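Side-chain contacts in hexokinase (Schistosoma mansoni, PDB 1BDG), which phosphorylates glucose and other hexoses at the expense of ATP, giving hexose 6-phosphates in the first step of glycolysis: residues S56-T61 against D197-L202; C212-I217 against T222-I227; I246-G251 against A383-R388. All coordinates share one frame; numbering follows the deposited sequence.

Contact 1. Residues S56-T61 against D197-L202; sequences SYVTKT and DTVGTL. With GLC (alpha-D-glucopyranose), chain B.
Ser56 lies over Val199 with their CA atoms 7.7 Å apart, and five residues further along the irregular chain Thr61 reaches Leu202, one turn of helix later, at a CA separation of 8.2 Å. The 56-61 segment thus runs beside the first turns of helix 197-206 and meets it through side chains. Val58 and Val199 point at each other tip to tip, Val58 CG2 resting 3.9 Å from Val199 CG1. The second methyl of Val199, CG2, approaches the CB of Ser56, so that the valine faces both residues. At the other end of the segment, Thr61 and Leu202 cross at about a right angle, with Thr61 CG2 set 3.6 Å from Leu202 CD2. This methyl can face the leucine because Thr61 takes chi1 49°, which places CG2 anti to the carbonyl carbon. The hydroxyl of Ser56 is bound to Val245 O of strand 243-247, which also underlies Val199 and Leu202. At the start of the helix, Asp197 grips the sugar with both carboxylate oxygens: glucose O4 donates to Asp197 OD1 at 2.7 Å and glucose O6 to Asp197 OD2 at 2.9 Å. Ser144 OG is a further partner of OD2. One turn on, Thr201 OG1 lies 3.0 Å from Asp197 O, above the carbonyl plane, so this oxygen serves the threonine's backbone N and its hydroxyl together. The interface is therefore apolar and small, whereas the polar chemistry gathers at the N-terminal end of the helix, where the substrate is held.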
loop_
_atom_site.group_PDB
_atom_site.type_symbol
_atom_site.label_atom_id
_atom_site.label_comp_id
_atom_site.label_asym_id
_atom_site.label_seq_id
_atom_site.Cartn_x
_atom_site.Cartn_y
_atom_site.Cartn_z
ATOM N N SER A 56 -11.561 8.422 -9.229
ATOM C CA SER A 56 -11.365 7.230 -10.043
ATOM C C SER A 56 -12.446 7.055 -11.123
ATOM O O SER A 56 -12.347 6.164 -11.972
ATOM C CB SER A 56 -11.378 6.019 -9.131
ATOM O OG SER A 56 -12.676 5.862 -8.589
ATOM N N TYR A 57 -13.482 7.889 -11.071
ATOM C CA TYR A 57 -14.600 7.817 -12.002
ATOM C C TYR A 57 -15.434 6.537 -11.875
ATOM O O TYR A 57 -16.211 6.196 -12.763
ATOM C CB TYR A 57 -14.153 8.073 -13.440
ATOM C CG TYR A 57 -14.016 9.534 -13.767
ATOM C CD1 TYR A 57 -12.829 10.206 -13.549
ATOM C CD2 TYR A 57 -15.088 10.248 -14.271
ATOM C CE1 TYR A 57 -12.707 11.552 -13.821
ATOM C CE2 TYR A 57 -14.982 11.598 -14.543
ATOM C CZ TYR A 57 -13.786 12.252 -14.316
ATOM O OH TYR A 57 -13.672 13.602 -14.582
ATOM N N VAL A 58 -15.212 5.796 -10.795
ATOM C CA VAL A 58 -16.015 4.617 -10.516
ATOM C C VAL A 58 -17.065 5.251 -9.622
ATOM O O VAL A 58 -16.768 5.645 -8.493
ATOM C CB VAL A 58 -15.290 3.559 -9.674
ATOM C CG1 VAL A 58 -16.271 2.479 -9.266
ATOM C CG2 VAL A 58 -14.176 2.935 -10.459
ATOM N N THR A 59 -18.251 5.466 -10.164
ATOM C CA THR A 59 -19.307 6.075 -9.383
ATOM C C THR A 59 -20.166 5.058 -8.612
ATOM O O THR A 59 -20.340 5.191 -7.398
ATOM C CB THR A 59 -20.137 7.011 -10.262
ATOM O OG1 THR A 59 -20.582 6.308 -11.429
ATOM C CG2 THR A 59 -19.282 8.186 -10.707
ATOM N N LYS A 60 -20.593 3.990 -9.278
ATOM C CA LYS A 60 -21.424 2.966 -8.639
ATOM C C LYS A 60 -20.702 1.612 -8.472
ATOM O O LYS A 60 -20.292 0.993 -9.461
ATOM C CB LYS A 60 -22.723 2.776 -9.435
ATOM N N THR A 61 -20.602 1.135 -7.227
ATOM C CA THR A 61 -19.943 -0.141 -6.933
ATOM C C THR A 61 -20.723 -1.364 -7.414
ATOM O O THR A 61 -21.946 -1.435 -7.283
ATOM C CB THR A 61 -19.676 -0.314 -5.426
ATOM O OG1 THR A 61 -20.875 -0.022 -4.703
ATOM C CG2 THR A 61 -18.534 0.607 -4.960
ATOM N N ASP A 197 -5.394 -0.194 -6.921
ATOM C CA ASP A 197 -5.649 -1.334 -6.051
ATOM C C ASP A 197 -6.664 -1.043 -4.951
ATOM O O ASP A 197 -7.541 -1.856 -4.712
ATOM C CB ASP A 197 -4.362 -1.959 -5.486
ATOM C CG ASP A 197 -3.453 -0.957 -4.788
ATOM O OD1 ASP A 197 -3.905 0.118 -4.359
ATOM O OD2 ASP A 197 -2.260 -1.251 -4.643
ATOM N N THR A 198 -6.607 0.131 -4.329
ATOM C CA THR A 198 -7.558 0.458 -3.269
ATOM C C THR A 198 -8.978 0.377 -3.797
ATOM O O THR A 198 -9.855 -0.233 -3.168
ATOM C CB THR A 198 -7.334 1.850 -2.766
ATOM O OG1 THR A 198 -7.200 2.723 -3.883
ATOM C CG2 THR A 198 -6.092 1.911 -1.925
ATOM N N VAL A 199 -9.181 0.968 -4.978
ATOM C CA VAL A 199 -10.485 0.992 -5.657
ATOM C C VAL A 199 -10.919 -0.451 -5.933
ATOM O O VAL A 199 -12.038 -0.847 -5.596
ATOM C CB VAL A 199 -10.420 1.824 -6.976
ATOM C CG1 VAL A 199 -11.802 2.046 -7.532
ATOM C CG2 VAL A 199 -9.770 3.167 -6.710
ATOM N N GLY A 200 -10.000 -1.253 -6.469
ATOM C CA GLY A 200 -10.295 -2.644 -6.746
ATOM C C GLY A 200 -10.692 -3.361 -5.475
ATOM O O GLY A 200 -11.608 -4.170 -5.474
ATOM N N THR A 201 -10.013 -3.060 -4.379
ATOM C CA THR A 201 -10.315 -3.679 -3.094
ATOM C C THR A 201 -11.709 -3.246 -2.618
ATOM O O THR A 201 -12.530 -4.088 -2.267
ATOM C CB THR A 201 -9.226 -3.327 -2.041
ATOM O OG1 THR A 201 -7.944 -3.801 -2.490
ATOM C CG2 THR A 201 -9.542 -3.938 -0.697
ATOM N N LEU A 202 -12.002 -1.946 -2.642
ATOM C CA LEU A 202 -13.324 -1.471 -2.216
ATOM C C LEU A 202 -14.399 -2.246 -2.985
ATOM O O LEU A 202 -15.373 -2.686 -2.397
ATOM C CB LEU A 202 -13.475 0.045 -2.434
ATOM C CG LEU A 202 -14.661 0.756 -1.738
ATOM C CD1 LEU A 202 -14.453 2.267 -1.713
ATOM C CD2 LEU A 202 -15.985 0.416 -2.396
HETATM C C1 GLC B . 1.634 3.123 -3.320
HETATM C C2 GLC B . 0.984 3.633 -4.606
HETATM C C3 GLC B . -0.518 3.658 -4.445
HETATM C C4 GLC B . -1.011 2.278 -4.044
HETATM C C5 GLC B . -0.316 1.848 -2.771
HETATM C C6 GLC B . -0.713 0.448 -2.345
HETATM O O1 GLC B . 1.251 3.961 -2.281
HETATM O O2 GLC B . 1.438 4.951 -4.908
HETATM O O3 GLC B . -1.137 4.045 -5.662
HETATM O O4 GLC B . -2.406 2.304 -3.854
HETATM O O5 GLC B . 1.097 1.836 -2.989
HETATM O O6 GLC B . 0.071 -0.531 -2.995
#

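Contact 2. Residues C212-I217 against T222-I227; sequences CAVGLI and TNVAYI. With GLC (alpha-D-glucopyranose), chain B.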
loop_
_atom_site.group_PDB
_atom_site.type_symbol
_atom_site.label_atom_id
_atom_site.label_comp_id
_atom_site.label_asym_id
_atom_site.label_seq_id
_atom_site.Cartn_x
_atom_site.Cartn_y
_atom_site.Cartn_z
ATOM N N CYS A 212 -19.611 -1.752 2.819
ATOM C CA CYS A 212 -18.221 -1.375 2.582
ATOM C C CYS A 212 -18.088 -0.070 1.818
ATOM O O CYS A 212 -18.426 -0.008 0.630
ATOM C CB CYS A 212 -17.535 -2.449 1.759
ATOM S SG CYS A 212 -15.722 -2.456 1.875
ATOM N N ALA A 213 -17.551 0.954 2.470
ATOM C CA ALA A 213 -17.371 2.246 1.818
ATOM C C ALA A 213 -15.900 2.680 1.735
ATOM O O ALA A 213 -15.599 3.768 1.226
ATOM C CB ALA A 213 -18.193 3.302 2.517
ATOM N N VAL A 214 -14.987 1.818 2.192
ATOM C CA VAL A 214 -13.552 2.120 2.181
ATOM C C VAL A 214 -12.746 0.922 1.674
ATOM O O VAL A 214 -13.166 -0.221 1.818
ATOM C CB VAL A 214 -13.056 2.494 3.597
ATOM C CG1 VAL A 214 -11.686 3.077 3.535
ATOM C CG2 VAL A 214 -13.988 3.476 4.239
ATOM N N GLY A 215 -11.595 1.188 1.072
ATOM C CA GLY A 215 -10.747 0.126 0.570
ATOM C C GLY A 215 -9.337 0.431 1.013
ATOM O O GLY A 215 -8.679 1.266 0.401
ATOM N N LEU A 216 -8.875 -0.210 2.079
ATOM C CA LEU A 216 -7.537 0.041 2.617
ATOM C C LEU A 216 -6.440 -0.924 2.192
ATOM O O LEU A 216 -6.604 -2.134 2.276
ATOM C CB LEU A 216 -7.609 0.076 4.148
ATOM C CG LEU A 216 -6.338 0.214 4.986
ATOM C CD1 LEU A 216 -5.636 1.545 4.708
ATOM C CD2 LEU A 216 -6.707 0.105 6.449
ATOM N N ILE A 217 -5.295 -0.379 1.793
ATOM C CA ILE A 217 -4.140 -1.189 1.398
ATOM C C ILE A 217 -2.943 -0.902 2.301
ATOM O O ILE A 217 -2.440 0.212 2.333
ATOM C CB ILE A 217 -3.698 -0.934 -0.063
ATOM C CG1 ILE A 217 -4.731 -1.475 -1.048
ATOM C CG2 ILE A 217 -2.366 -1.584 -0.312
ATOM C CD1 ILE A 217 -4.888 -2.981 -1.009
ATOM N N THR A 222 1.063 1.896 1.319
ATOM C CA THR A 222 -0.195 2.194 1.972
ATOM C C THR A 222 -0.971 3.235 1.189
ATOM O O THR A 222 -0.386 4.130 0.553
ATOM C CB THR A 222 0.000 2.630 3.450
ATOM O OG1 THR A 222 -1.274 2.752 4.084
ATOM C CG2 THR A 222 0.730 3.956 3.562
ATOM N N ASN A 223 -2.289 3.066 1.177
ATOM C CA ASN A 223 -3.198 3.963 0.478
ATOM C C ASN A 223 -4.627 3.523 0.781
ATOM O O ASN A 223 -4.860 2.363 1.083
ATOM C CB ASN A 223 -2.944 3.924 -1.027
ATOM C CG ASN A 223 -3.683 5.000 -1.766
ATOM O OD1 ASN A 223 -4.338 5.831 -1.160
ATOM N ND2 ASN A 223 -3.587 4.997 -3.079
ATOM N N VAL A 224 -5.568 4.458 0.734
ATOM C CA VAL A 224 -6.965 4.168 0.996
ATOM C C VAL A 224 -7.800 4.830 -0.098
ATOM O O VAL A 224 -7.357 5.792 -0.749
ATOM C CB VAL A 224 -7.427 4.747 2.345
ATOM C CG1 VAL A 224 -7.816 6.199 2.207
ATOM C CG2 VAL A 224 -8.581 3.962 2.876
ATOM N N ALA A 225 -9.006 4.312 -0.293
ATOM C CA ALA A 225 -9.932 4.831 -1.274
ATOM C C ALA A 225 -11.252 4.756 -0.551
ATOM O O ALA A 225 -11.451 3.850 0.256
ATOM C CB ALA A 225 -9.945 3.947 -2.482
ATOM N N TYR A 226 -12.144 5.704 -0.800
ATOM C CA TYR A 226 -13.436 5.707 -0.124
ATOM C C TYR A 226 -14.544 6.300 -1.011
ATOM O O TYR A 226 -14.253 6.968 -2.001
ATOM C CB TYR A 226 -13.311 6.466 1.214
ATOM C CG TYR A 226 -13.174 7.958 1.070
ATOM C CD1 TYR A 226 -11.954 8.537 0.759
ATOM C CD2 TYR A 226 -14.289 8.792 1.179
ATOM C CE1 TYR A 226 -11.851 9.923 0.545
ATOM C CE2 TYR A 226 -14.200 10.162 0.973
ATOM C CZ TYR A 226 -12.986 10.724 0.653
ATOM O OH TYR A 226 -12.903 12.079 0.416
ATOM N N ILE A 227 -15.809 6.029 -0.696
ATOM C CA ILE A 227 -16.893 6.599 -1.501
ATOM C C ILE A 227 -17.154 8.028 -1.033
ATOM O O ILE A 227 -17.305 8.266 0.163
ATOM C CB ILE A 227 -18.203 5.781 -1.443
ATOM C CG1 ILE A 227 -17.933 4.297 -1.716
ATOM C CG2 ILE A 227 -19.133 6.255 -2.560
ATOM C CD1 ILE A 227 -19.151 3.396 -1.551
HETATM C C1 GLC B . 1.634 3.123 -3.320
HETATM C C2 GLC B . 0.984 3.633 -4.606
HETATM C C3 GLC B . -0.518 3.658 -4.445
HETATM C C4 GLC B . -1.011 2.278 -4.044
HETATM C C5 GLC B . -0.316 1.848 -2.771
HETATM C C6 GLC B . -0.713 0.448 -2.345
HETATM O O1 GLC B . 1.251 3.961 -2.281
HETATM O O2 GLC B . 1.438 4.951 -4.908
HETATM O O3 GLC B . -1.137 4.045 -5.662
HETATM O O4 GLC B . -2.406 2.304 -3.854
HETATM O O5 GLC B . 1.097 1.836 -2.989
HETATM O O6 GLC B . 0.071 -0.531 -2.995
#
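The ring of Tyr226 and the carboxamide of Asn223 are the flat groups of an antiparallel beta hairpin, strands 212-218 and 222-229 of the large subdomain, and they leave the sheet by different faces. Val214 CG2 meets the tyrosine only at CB, 4.3 Å away; the ring itself leads off to Arg388 and Ile389, and its OH binds Glu228. The carboxamide turns to the glucose, and each of its polar atoms has partners: OD1 takes Glu249 N and Thr248 OG1, while ND2 donates to Asn247 OD1 and to glucose O4 (3.0 Å, N-H...O angle 153°). With CG anti to the backbone N (chi1 -170°), the amide is carried clear of strand 212-218. Val214, Leu216, Val224 and Tyr226 share the face covered by helix 357-389, where Val214 CG1 packs on Val224 CG2. Ile217, Asn223 and Ala225 form the other face, beneath helix 197-206, and Ile217 CG2 abuts C6 of the sugar. At the far end Ile227 CD1 lies over Ala213 CB at 4.2 Å, close to Cys212, whose disulfide to Cys205 ties the hairpin to that helix. Thr222 OG1 pairs with Trp250 NE1 and only weakly with Ile217 O. Beside the substrate the strands are joined by a backbone bond in which Ile217 N donates to Asn223 O at 2.9 Å, with an N-H...O angle of 160°.

Contact 3. Residues I246-G251 against A383-R388; sequences INTEWG and ACILRR. With GLC (alpha-D-glucopyranose), chain B; SO4 (sulfate ion), chain E.
Ile385 of helix 357-389 touches both Thr248 and Trp250, two successive atoms of its longer branch, CG1 and CD1, serving one partner each. CD1 meets Thr248 CG2 at 4.4 Å, and CG1 lies at an oblique angle to the indole, 4.4 Å from Trp250 CZ3. Val224 of the neighbouring strand packs on the same isoleucine and on the tryptophan, so this is the more filled side of a contact that is itself light. The hydroxyl of Thr248 is bound to Val224 O, and the ring of Tyr282 meets the indole edge-to-face. Arg388, partly exposed, belongs to the loose side: it makes no contact with 246-251, and its NH1 forms a salt bridge with Glu228. A sulfate, probably from the crystallisation liquor, sits by the guanidinium, but its modelled position is too close for the details to be trusted. Between the two residues that meet the helix, Glu249 faces the glucose instead. Its chain bends at chi2 (59°), bringing OE1 to 2.8 Å from glucose O3 and OE2 to 2.7 Å from O2, so that both oxygens accept from adjacent sugar hydroxyls. Apolar packing behind the loop and sugar binding in front thus alternate along three consecutive residues.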
loop_
_atom_site.group_PDB
_atom_site.type_symbol
_atom_site.label_atom_id
_atom_site.label_comp_id
_atom_site.label_asym_id
_atom_site.label_seq_id
_atom_site.Cartn_x
_atom_site.Cartn_y
_atom_site.Cartn_z
ATOM N N ILE A 246 -13.004 7.887 -4.455
ATOM C CA ILE A 246 -11.828 8.743 -4.486
ATOM C C ILE A 246 -10.571 7.966 -4.129
ATOM O O ILE A 246 -10.575 7.192 -3.179
ATOM C CB ILE A 246 -11.963 9.922 -3.488
ATOM C CG1 ILE A 246 -12.962 10.959 -4.012
ATOM C CG2 ILE A 246 -10.616 10.601 -3.275
ATOM C CD1 ILE A 246 -12.414 11.847 -5.092
ATOM N N ASN A 247 -9.513 8.153 -4.908
ATOM C CA ASN A 247 -8.232 7.514 -4.638
ATOM C C ASN A 247 -7.421 8.608 -3.931
ATOM O O ASN A 247 -6.878 9.528 -4.562
ATOM C CB ASN A 247 -7.560 7.082 -5.937
ATOM C CG ASN A 247 -6.164 6.529 -5.724
ATOM O OD1 ASN A 247 -5.754 6.226 -4.610
ATOM N ND2 ASN A 247 -5.430 6.388 -6.806
ATOM N N THR A 248 -7.391 8.523 -2.606
ATOM C CA THR A 248 -6.719 9.503 -1.769
ATOM C C THR A 248 -5.262 9.654 -2.115
ATOM O O THR A 248 -4.789 10.764 -2.317
ATOM C CB THR A 248 -6.859 9.138 -0.288
ATOM O OG1 THR A 248 -6.123 7.939 -0.024
ATOM C CG2 THR A 248 -8.323 8.912 0.050
ATOM N N GLU A 249 -4.561 8.529 -2.182
ATOM C CA GLU A 249 -3.139 8.510 -2.499
ATOM C C GLU A 249 -2.438 9.282 -1.364
ATOM O O GLU A 249 -1.656 10.213 -1.590
ATOM C CB GLU A 249 -2.918 9.131 -3.878
ATOM C CG GLU A 249 -1.637 8.708 -4.588
ATOM C CD GLU A 249 -1.515 7.205 -4.834
ATOM O OE1 GLU A 249 -2.300 6.641 -5.624
ATOM O OE2 GLU A 249 -0.595 6.596 -4.257
ATOM N N TRP A 250 -2.740 8.839 -0.138
ATOM C CA TRP A 250 -2.233 9.416 1.104
ATOM C C TRP A 250 -0.782 9.107 1.430
ATOM O O TRP A 250 -0.235 9.614 2.417
ATOM C CB TRP A 250 -3.134 9.017 2.288
ATOM C CG TRP A 250 -3.033 7.571 2.792
ATOM C CD1 TRP A 250 -2.062 6.654 2.497
ATOM C CD2 TRP A 250 -3.918 6.923 3.717
ATOM N NE1 TRP A 250 -2.284 5.490 3.180
ATOM C CE2 TRP A 250 -3.414 5.622 3.937
ATOM C CE3 TRP A 250 -5.080 7.321 4.386
ATOM C CZ2 TRP A 250 -4.036 4.709 4.806
ATOM C CZ3 TRP A 250 -5.697 6.414 5.252
ATOM C CH2 TRP A 250 -5.173 5.124 5.452
ATOM N N GLY A 251 -0.169 8.219 0.658
ATOM C CA GLY A 251 1.225 7.915 0.901
ATOM C C GLY A 251 2.000 9.216 0.789
ATOM O O GLY A 251 3.026 9.411 1.442
ATOM N N ALA A 383 -9.373 6.512 10.920
ATOM C CA ALA A 383 -10.207 7.355 11.762
ATOM C C ALA A 383 -10.481 8.655 11.049
ATOM O O ALA A 383 -11.473 9.308 11.303
ATOM C CB ALA A 383 -9.537 7.624 13.056
ATOM N N CYS A 384 -9.579 9.048 10.166
ATOM C CA CYS A 384 -9.758 10.268 9.404
ATOM C C CYS A 384 -10.764 10.062 8.286
ATOM O O CYS A 384 -11.531 10.969 7.962
ATOM C CB CYS A 384 -8.449 10.730 8.797
ATOM S SG CYS A 384 -8.765 11.864 7.447
ATOM N N ILE A 385 -10.727 8.882 7.672
ATOM C CA ILE A 385 -11.642 8.529 6.587
ATOM C C ILE A 385 -13.053 8.449 7.153
ATOM O O ILE A 385 -13.991 9.024 6.607
ATOM C CB ILE A 385 -11.243 7.180 5.950
ATOM C CG1 ILE A 385 -10.011 7.358 5.058
ATOM C CG2 ILE A 385 -12.382 6.600 5.172
ATOM C CD1 ILE A 385 -10.189 8.368 3.952
ATOM N N LEU A 386 -13.189 7.757 8.275
ATOM C CA LEU A 386 -14.475 7.606 8.952
ATOM C C LEU A 386 -15.045 8.976 9.333
ATOM O O LEU A 386 -16.261 9.141 9.440
ATOM C CB LEU A 386 -14.322 6.741 10.213
ATOM C CG LEU A 386 -13.846 5.310 10.009
ATOM C CD1 LEU A 386 -14.038 4.551 11.291
ATOM C CD2 LEU A 386 -14.617 4.649 8.898
ATOM N N ARG A 387 -14.160 9.935 9.583
ATOM C CA ARG A 387 -14.576 11.285 9.932
ATOM C C ARG A 387 -15.026 12.063 8.703
ATOM O O ARG A 387 -15.686 13.084 8.817
ATOM C CB ARG A 387 -13.450 12.036 10.630
ATOM C CG ARG A 387 -13.183 11.532 12.020
ATOM C CD ARG A 387 -12.578 12.602 12.900
ATOM N NE ARG A 387 -11.967 12.014 14.090
ATOM C CZ ARG A 387 -10.752 12.322 14.538
ATOM N NH1 ARG A 387 -10.000 13.223 13.908
ATOM N NH2 ARG A 387 -10.294 11.733 15.632
ATOM N N ARG A 388 -14.650 11.563 7.533
ATOM C CA ARG A 388 -15.006 12.173 6.267
ATOM C C ARG A 388 -16.247 11.473 5.741
ATOM O O ARG A 388 -17.299 12.092 5.618
ATOM C CB ARG A 388 -13.837 12.053 5.290
ATOM C CG ARG A 388 -14.138 12.481 3.886
ATOM C CD ARG A 388 -12.884 13.025 3.218
ATOM N NE ARG A 388 -12.689 14.457 3.479
ATOM C CZ ARG A 388 -13.472 15.441 3.022
ATOM N NH1 ARG A 388 -14.528 15.192 2.270
ATOM N NH2 ARG A 388 -13.181 16.690 3.312
HETATM C C1 GLC B . 1.634 3.123 -3.320
HETATM C C2 GLC B . 0.984 3.633 -4.606
HETATM C C3 GLC B . -0.518 3.658 -4.445
HETATM C C4 GLC B . -1.011 2.278 -4.044
HETATM C C5 GLC B . -0.316 1.848 -2.771
HETATM C C6 GLC B . -0.713 0.448 -2.345
HETATM O O1 GLC B . 1.251 3.961 -2.281
HETATM O O2 GLC B . 1.438 4.951 -4.908
HETATM O O3 GLC B . -1.137 4.045 -5.662
HETATM O O4 GLC B . -2.406 2.304 -3.854
HETATM O O5 GLC B . 1.097 1.836 -2.989
HETATM O O6 GLC B . 0.071 -0.531 -2.995
HETATM S S SO4 E . -15.220 18.678 3.366
HETATM O O1 SO4 E . -14.340 18.747 4.504
HETATM O O2 SO4 E . -15.685 17.331 3.208
HETATM O O3 SO4 E . -16.341 19.557 3.587
HETATM O O4 SO4 E . -14.515 19.074 2.174
#

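All three contacts are buried, and all include residues that bind glucose, but the sugar meets each differently. Contact 2 is the core: its hairpin lies in the main sheet of the large subdomain, and it alone is knit by backbone hydrogen bonds between its segments. Contact 1 joins a loop to the helix on one face of that sheet, and contact 3 joins the turn after strand 243-247 to the helix on the other; both are small and apolar. Contacts 2 and 3 lie closer, their centres about 7 Å apart, against 14 Å between contacts 1 and 3. Thr61 in contact 1 and Ile227 in contact 2 are partly exposed; contact 3's touching residues are all buried.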